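Local coordinates for protein cellobiose 2-epimerase (Spirochaeta thermophila DSM 6192, PDB 5ZIG) that probably catalyses the reversible epimerization of cellobiose to 4-O-beta-D-glucosyl-D-mannose, as a member of the N-acylglucosamine 2-epimerase family, at residues N192-R206 / H253-L267. Sequence-based numbering, arbitrary orientation.
Sequences NTHLHILEAYSTLFR and HDIEATWLLTESVEL
Leu267, Leu195 and Leu260 bury the most surface where helices 192-206 and 253-267 run side by side in roughly the same direction, their axes 9.6 Å apart and inclined at 36°. Leu195 is a knob in a hole formed by His253, Glu256, Ala257 and Leu260. Its CG, anti to the backbone N (chi1 177°), is directed into the hole; CD1 meets Ala257 CB at 3.9 Å, and CD2 faces the edge of the His253 ring and Glu256 OE1. Leu260 crosses Leu195 at about a right angle and lays both methyls along the aliphatic part of Glu199. Further along, Leu198 CD2 meets Leu261 CD1 at 3.8 Å, and Ser202 OG lies 3.3 Å from Ser264 CB, where the backbones come closest. Leu267 reaches across with CD1 to Ser202, while CD2 lies 3.9 Å from Arg206 NH2, over one face of the guanidinium; its CB touches the Phe205 ring. Arg206, bent at chi3 (-81°), forms a salt bridge: NH1 meets Glu263 OE2 on the anti side, tilted out of the carboxylate plane. Glu263 OE1 accepts from two waters, one also held by Glu199 O, the other by Ser202 OG. An alanine in place of Glu263 would probably leave Arg206 without its mate across the contact and both waters short of an acceptor. At the other end, His253, also hydrogen-bonded to Ser250, makes a weak NE2 bond to Asn192 OD1. His196 ND1 donates almost straight to Glu199 OE1. Arg388 of helix 384-402 bridges Glu199 and Glu256, probably offsetting their repulsion; Tyr384 is hydrogen-bonded to Glu199. In the family's (alpha/alpha)6 barrel, helix 119-136 packs against 192-206, and helices 275-294 and 315-332 against 253-267.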
loop_
_atom_site.group_PDB
_atom_site.type_symbol
_atom_site.label_atom_id
_atom_site.label_comp_id
_atom_site.label_asym_id
_atom_site.label_seq_id
_atom_site.Cartn_x
_atom_site.Cartn_y
_atom_site.Cartn_z
ATOM N N ASN A 192 -10.609 -3.070 1.123
ATOM C CA ASN A 192 -9.371 -2.396 1.467
ATOM C C ASN A 192 -8.549 -3.233 2.440
ATOM O O ASN A 192 -7.355 -3.480 2.220
ATOM C CB ASN A 192 -9.712 -1.024 2.046
ATOM C CG ASN A 192 -8.495 -0.213 2.332
ATOM O OD1 ASN A 192 -7.666 0.016 1.451
ATOM N ND2 ASN A 192 -8.364 0.220 3.575
ATOM N N THR A 193 -9.188 -3.703 3.513
ATOM C CA THR A 193 -8.491 -4.541 4.480
ATOM C C THR A 193 -8.092 -5.881 3.875
ATOM O O THR A 193 -7.001 -6.401 4.152
ATOM C CB THR A 193 -9.374 -4.740 5.712
ATOM O OG1 THR A 193 -9.451 -3.499 6.433
ATOM C CG2 THR A 193 -8.794 -5.800 6.605
ATOM N N HIS A 194 -8.944 -6.453 3.032
ATOM C CA HIS A 194 -8.586 -7.730 2.424
ATOM C C HIS A 194 -7.376 -7.590 1.511
ATOM O O HIS A 194 -6.497 -8.462 1.503
ATOM C CB HIS A 194 -9.784 -8.318 1.685
ATOM C CG HIS A 194 -10.741 -9.012 2.601
ATOM N ND1 HIS A 194 -11.710 -8.336 3.307
ATOM C CD2 HIS A 194 -10.827 -10.306 2.990
ATOM C CE1 HIS A 194 -12.385 -9.190 4.052
ATOM N NE2 HIS A 194 -11.868 -10.392 3.884
ATOM N N LEU A 195 -7.288 -6.472 0.775
ATOM C CA LEU A 195 -6.169 -6.288 -0.146
ATOM C C LEU A 195 -4.864 -6.169 0.617
ATOM O O LEU A 195 -3.828 -6.694 0.197
ATOM C CB LEU A 195 -6.388 -5.047 -1.018
ATOM C CG LEU A 195 -5.256 -4.683 -1.997
ATOM C CD1 LEU A 195 -5.216 -5.740 -3.067
ATOM C CD2 LEU A 195 -5.440 -3.320 -2.660
ATOM N N HIS A 196 -4.862 -5.473 1.745
ATOM C CA HIS A 196 -3.573 -5.297 2.393
ATOM C C HIS A 196 -3.177 -6.498 3.230
ATOM O O HIS A 196 -1.988 -6.669 3.529
ATOM C CB HIS A 196 -3.576 -3.981 3.171
ATOM C CG HIS A 196 -3.497 -2.794 2.260
ATOM N ND1 HIS A 196 -2.300 -2.330 1.753
ATOM C CD2 HIS A 196 -4.464 -2.023 1.706
ATOM C CE1 HIS A 196 -2.531 -1.297 0.963
ATOM N NE2 HIS A 196 -3.837 -1.100 0.906
ATOM N N ILE A 197 -4.125 -7.369 3.555
ATOM C CA ILE A 197 -3.731 -8.636 4.152
ATOM C C ILE A 197 -3.040 -9.504 3.113
ATOM O O ILE A 197 -1.983 -10.098 3.366
ATOM C CB ILE A 197 -4.940 -9.350 4.772
ATOM C CG1 ILE A 197 -5.362 -8.639 6.057
ATOM C CG2 ILE A 197 -4.568 -10.796 5.084
ATOM C CD1 ILE A 197 -6.858 -8.738 6.343
ATOM N N LEU A 198 -3.619 -9.582 1.918
ATOM C CA LEU A 198 -2.928 -10.232 0.814
ATOM C C LEU A 198 -1.526 -9.656 0.653
ATOM O O LEU A 198 -0.538 -10.397 0.557
ATOM C CB LEU A 198 -3.750 -10.071 -0.465
ATOM C CG LEU A 198 -3.082 -10.570 -1.739
ATOM C CD1 LEU A 198 -3.071 -12.091 -1.801
ATOM C CD2 LEU A 198 -3.751 -9.972 -2.979
ATOM N N GLU A 199 -1.421 -8.322 0.689
ATOM C CA GLU A 199 -0.140 -7.660 0.460
ATOM C C GLU A 199 0.896 -8.105 1.477
ATOM O O GLU A 199 2.030 -8.470 1.119
ATOM C CB GLU A 199 -0.338 -6.142 0.493
ATOM C CG GLU A 199 0.924 -5.311 0.634
ATOM C CD GLU A 199 0.608 -3.847 0.914
ATOM O OE1 GLU A 199 0.087 -3.524 2.007
ATOM O OE2 GLU A 199 0.849 -3.016 0.025
ATOM N N ALA A 200 0.509 -8.102 2.756
ATOM C CA ALA A 200 1.374 -8.595 3.821
ATOM C C ALA A 200 1.791 -10.036 3.577
ATOM O O ALA A 200 2.956 -10.394 3.775
ATOM C CB ALA A 200 0.649 -8.483 5.173
ATOM N N TYR A 201 0.839 -10.886 3.189
ATOM C CA TYR A 201 1.101 -12.325 3.149
ATOM C C TYR A 201 2.039 -12.683 2.008
ATOM O O TYR A 201 2.945 -13.503 2.190
ATOM C CB TYR A 201 -0.206 -13.103 3.035
ATOM C CG TYR A 201 -1.002 -13.159 4.330
ATOM C CD1 TYR A 201 -0.609 -12.424 5.446
ATOM C CD2 TYR A 201 -2.128 -13.953 4.438
ATOM C CE1 TYR A 201 -1.334 -12.474 6.636
ATOM C CE2 TYR A 201 -2.883 -14.006 5.642
ATOM C CZ TYR A 201 -2.466 -13.270 6.731
ATOM O OH TYR A 201 -3.176 -13.321 7.928
ATOM N N SER A 202 1.834 -12.091 0.824
ATOM C CA SER A 202 2.799 -12.266 -0.267
ATOM C C SER A 202 4.226 -12.050 0.225
ATOM O O SER A 202 5.121 -12.859 -0.050
ATOM C CB SER A 202 2.489 -11.319 -1.433
ATOM O OG SER A 202 1.286 -11.681 -2.101
ATOM N N THR A 203 4.443 -10.987 1.001
ATOM C CA THR A 203 5.778 -10.656 1.493
ATOM C C THR A 203 6.216 -11.594 2.624
ATOM O O THR A 203 7.392 -11.979 2.690
ATOM C CB THR A 203 5.806 -9.170 1.921
ATOM O OG1 THR A 203 5.791 -8.338 0.754
ATOM C CG2 THR A 203 7.050 -8.821 2.749
ATOM N N LEU A 204 5.298 -11.978 3.520
ATOM C CA LEU A 204 5.653 -12.967 4.542
ATOM C C LEU A 204 5.997 -14.305 3.896
ATOM O O LEU A 204 6.945 -14.980 4.312
ATOM C CB LEU A 204 4.515 -13.117 5.567
ATOM C CG LEU A 204 4.763 -14.079 6.744
ATOM C CD1 LEU A 204 5.964 -13.635 7.593
ATOM C CD2 LEU A 204 3.519 -14.298 7.611
ATOM N N PHE A 205 5.272 -14.675 2.840
ATOM C CA PHE A 205 5.588 -15.905 2.110
ATOM C C PHE A 205 6.907 -15.791 1.345
ATOM O O PHE A 205 7.688 -16.749 1.303
ATOM C CB PHE A 205 4.453 -16.257 1.148
ATOM C CG PHE A 205 4.701 -17.508 0.345
ATOM C CD1 PHE A 205 4.587 -18.756 0.931
ATOM C CD2 PHE A 205 5.051 -17.428 -0.999
ATOM C CE1 PHE A 205 4.812 -19.901 0.197
ATOM C CE2 PHE A 205 5.277 -18.563 -1.741
ATOM C CZ PHE A 205 5.158 -19.804 -1.145
ATOM N N ARG A 206 7.158 -14.642 0.711
ATOM C CA ARG A 206 8.450 -14.443 0.063
ATOM C C ARG A 206 9.586 -14.585 1.063
ATOM O O ARG A 206 10.631 -15.170 0.757
ATOM C CB ARG A 206 8.514 -13.070 -0.607
ATOM C CG ARG A 206 9.894 -12.795 -1.214
ATOM C CD ARG A 206 9.971 -11.422 -1.929
ATOM N NE ARG A 206 9.398 -11.505 -3.263
ATOM C CZ ARG A 206 8.193 -11.066 -3.593
ATOM N NH1 ARG A 206 7.422 -10.487 -2.678
ATOM N NH2 ARG A 206 7.765 -11.197 -4.845
ATOM N N HIS A 253 -7.477 1.853 -5.913
ATOM C CA HIS A 253 -7.518 0.482 -5.402
ATOM C C HIS A 253 -7.650 -0.515 -6.544
ATOM O O HIS A 253 -7.059 -1.601 -6.495
ATOM C CB HIS A 253 -8.651 0.304 -4.389
ATOM C CG HIS A 253 -8.278 0.729 -3.002
ATOM N ND1 HIS A 253 -8.887 1.787 -2.357
ATOM C CD2 HIS A 253 -7.328 0.268 -2.154
ATOM C CE1 HIS A 253 -8.339 1.951 -1.166
ATOM N NE2 HIS A 253 -7.384 1.045 -1.020
ATOM N N ASP A 254 -8.402 -0.159 -7.591
ATOM C CA ASP A 254 -8.479 -1.014 -8.771
ATOM C C ASP A 254 -7.085 -1.264 -9.328
ATOM O O ASP A 254 -6.645 -2.416 -9.428
ATOM C CB ASP A 254 -9.368 -0.382 -9.842
ATOM C CG ASP A 254 -10.849 -0.564 -9.575
ATOM O OD1 ASP A 254 -11.237 -1.056 -8.492
ATOM O OD2 ASP A 254 -11.640 -0.185 -10.450
ATOM N N ILE A 255 -6.361 -0.188 -9.657
ATOM C CA ILE A 255 -5.048 -0.345 -10.271
ATOM C C ILE A 255 -4.097 -1.018 -9.282
ATOM O O ILE A 255 -3.397 -1.969 -9.644
ATOM C CB ILE A 255 -4.507 1.005 -10.832
ATOM C CG1 ILE A 255 -3.215 0.841 -11.653
ATOM C CG2 ILE A 255 -4.168 2.040 -9.788
ATOM C CD1 ILE A 255 -3.327 -0.055 -12.816
ATOM N N GLU A 256 -4.127 -0.599 -8.005
ATOM C CA GLU A 256 -3.250 -1.236 -7.020
ATOM C C GLU A 256 -3.471 -2.750 -6.973
ATOM O O GLU A 256 -2.508 -3.532 -6.931
ATOM C CB GLU A 256 -3.466 -0.618 -5.640
ATOM C CG GLU A 256 -2.291 -0.778 -4.684
ATOM C CD GLU A 256 -2.601 -0.269 -3.278
ATOM O OE1 GLU A 256 -3.732 0.177 -3.036
ATOM O OE2 GLU A 256 -1.697 -0.317 -2.421
ATOM N N ALA A 257 -4.728 -3.190 -7.030
ATOM C CA ALA A 257 -4.970 -4.621 -6.846
ATOM C C ALA A 257 -4.379 -5.437 -7.990
ATOM O O ALA A 257 -3.864 -6.534 -7.760
ATOM C CB ALA A 257 -6.456 -4.904 -6.697
ATOM N N THR A 258 -4.402 -4.902 -9.220
ATOM C CA THR A 258 -3.915 -5.690 -10.350
ATOM C C THR A 258 -2.475 -6.131 -10.135
ATOM O O THR A 258 -2.141 -7.297 -10.368
ATOM C CB THR A 258 -4.039 -4.913 -11.659
ATOM O OG1 THR A 258 -3.187 -3.773 -11.604
ATOM C CG2 THR A 258 -5.483 -4.478 -11.894
ATOM N N TRP A 259 -1.614 -5.239 -9.638
ATOM C CA TRP A 259 -0.245 -5.690 -9.502
ATOM C C TRP A 259 0.003 -6.440 -8.203
ATOM O O TRP A 259 0.785 -7.396 -8.210
ATOM C CB TRP A 259 0.745 -4.546 -9.696
ATOM C CG TRP A 259 0.876 -3.494 -8.652
ATOM C CD1 TRP A 259 0.143 -2.342 -8.547
ATOM C CD2 TRP A 259 1.880 -3.425 -7.636
ATOM N NE1 TRP A 259 0.610 -1.584 -7.507
ATOM C CE2 TRP A 259 1.683 -2.224 -6.938
ATOM C CE3 TRP A 259 2.943 -4.264 -7.264
ATOM C CZ2 TRP A 259 2.483 -1.850 -5.857
ATOM C CZ3 TRP A 259 3.742 -3.887 -6.212
ATOM C CH2 TRP A 259 3.504 -2.691 -5.510
ATOM N N LEU A 260 -0.644 -6.052 -7.088
ATOM C CA LEU A 260 -0.571 -6.871 -5.872
ATOM C C LEU A 260 -1.129 -8.269 -6.117
ATOM O O LEU A 260 -0.568 -9.261 -5.639
ATOM C CB LEU A 260 -1.302 -6.203 -4.705
ATOM C CG LEU A 260 -0.489 -5.084 -4.049
ATOM C CD1 LEU A 260 -1.304 -4.359 -3.009
ATOM C CD2 LEU A 260 0.791 -5.661 -3.461
ATOM N N LEU A 261 -2.229 -8.366 -6.865
ATOM C CA LEU A 261 -2.775 -9.675 -7.193
ATOM C C LEU A 261 -1.778 -10.465 -8.031
ATOM O O LEU A 261 -1.548 -11.657 -7.783
ATOM C CB LEU A 261 -4.099 -9.534 -7.935
ATOM C CG LEU A 261 -5.426 -9.487 -7.170
ATOM C CD1 LEU A 261 -5.426 -8.476 -6.067
ATOM C CD2 LEU A 261 -6.533 -9.186 -8.156
ATOM N N THR A 262 -1.172 -9.806 -9.027
ATOM C CA THR A 262 -0.133 -10.425 -9.842
ATOM C C THR A 262 1.003 -10.973 -8.984
ATOM O O THR A 262 1.410 -12.124 -9.157
ATOM C CB THR A 262 0.413 -9.421 -10.887
ATOM O OG1 THR A 262 -0.590 -9.130 -11.885
ATOM C CG2 THR A 262 1.660 -9.973 -11.537
ATOM N N GLU A 263 1.489 -10.181 -8.016
ATOM C CA GLU A 263 2.582 -10.670 -7.168
ATOM C C GLU A 263 2.225 -11.987 -6.483
ATOM O O GLU A 263 3.029 -12.925 -6.454
ATOM C CB GLU A 263 2.943 -9.644 -6.099
ATOM C CG GLU A 263 4.210 -9.969 -5.379
ATOM C CD GLU A 263 4.328 -9.244 -4.060
ATOM O OE1 GLU A 263 3.316 -8.720 -3.555
ATOM O OE2 GLU A 263 5.456 -9.175 -3.543
ATOM N N SER A 264 1.018 -12.067 -5.919
ATOM C CA SER A 264 0.644 -13.257 -5.160
ATOM C C SER A 264 0.502 -14.482 -6.062
ATOM O O SER A 264 0.966 -15.578 -5.712
ATOM C CB SER A 264 -0.646 -12.994 -4.385
ATOM O OG SER A 264 -1.690 -12.613 -5.259
ATOM N N VAL A 265 -0.138 -14.320 -7.229
ATOM C CA VAL A 265 -0.341 -15.451 -8.140
ATOM C C VAL A 265 0.970 -15.848 -8.818
ATOM O O VAL A 265 1.170 -17.022 -9.176
ATOM C CB VAL A 265 -1.464 -15.142 -9.151
ATOM C CG1 VAL A 265 -1.613 -16.265 -10.226
ATOM C CG2 VAL A 265 -2.776 -14.979 -8.447
ATOM N N GLU A 266 1.904 -14.906 -8.966
ATOM C CA GLU A 266 3.251 -15.269 -9.390
ATOM C C GLU A 266 3.984 -16.056 -8.300
ATOM O O GLU A 266 4.637 -17.069 -8.587
ATOM C CB GLU A 266 4.032 -14.014 -9.786
ATOM C CG GLU A 266 5.380 -14.318 -10.431
ATOM C CD GLU A 266 5.858 -13.207 -11.366
ATOM O OE1 GLU A 266 7.008 -13.297 -11.846
ATOM O OE2 GLU A 266 5.091 -12.253 -11.631
ATOM N N LEU A 267 3.880 -15.622 -7.041
ATOM C CA LEU A 267 4.500 -16.398 -5.975
ATOM C C LEU A 267 3.905 -17.799 -5.889
ATOM O O LEU A 267 4.595 -18.744 -5.492
ATOM C CB LEU A 267 4.347 -15.673 -4.638
ATOM C CG LEU A 267 5.266 -14.480 -4.402
ATOM C CD1 LEU A 267 4.797 -13.736 -3.159
ATOM C CD2 LEU A 267 6.725 -14.935 -4.276
HETATM O O HOH W 1 -4.510 0.829 -0.524
HETATM O O HOH W 2 3.996 -7.965 -0.870
HETATM O O HOH W 3 0.707 -9.026 -2.747
#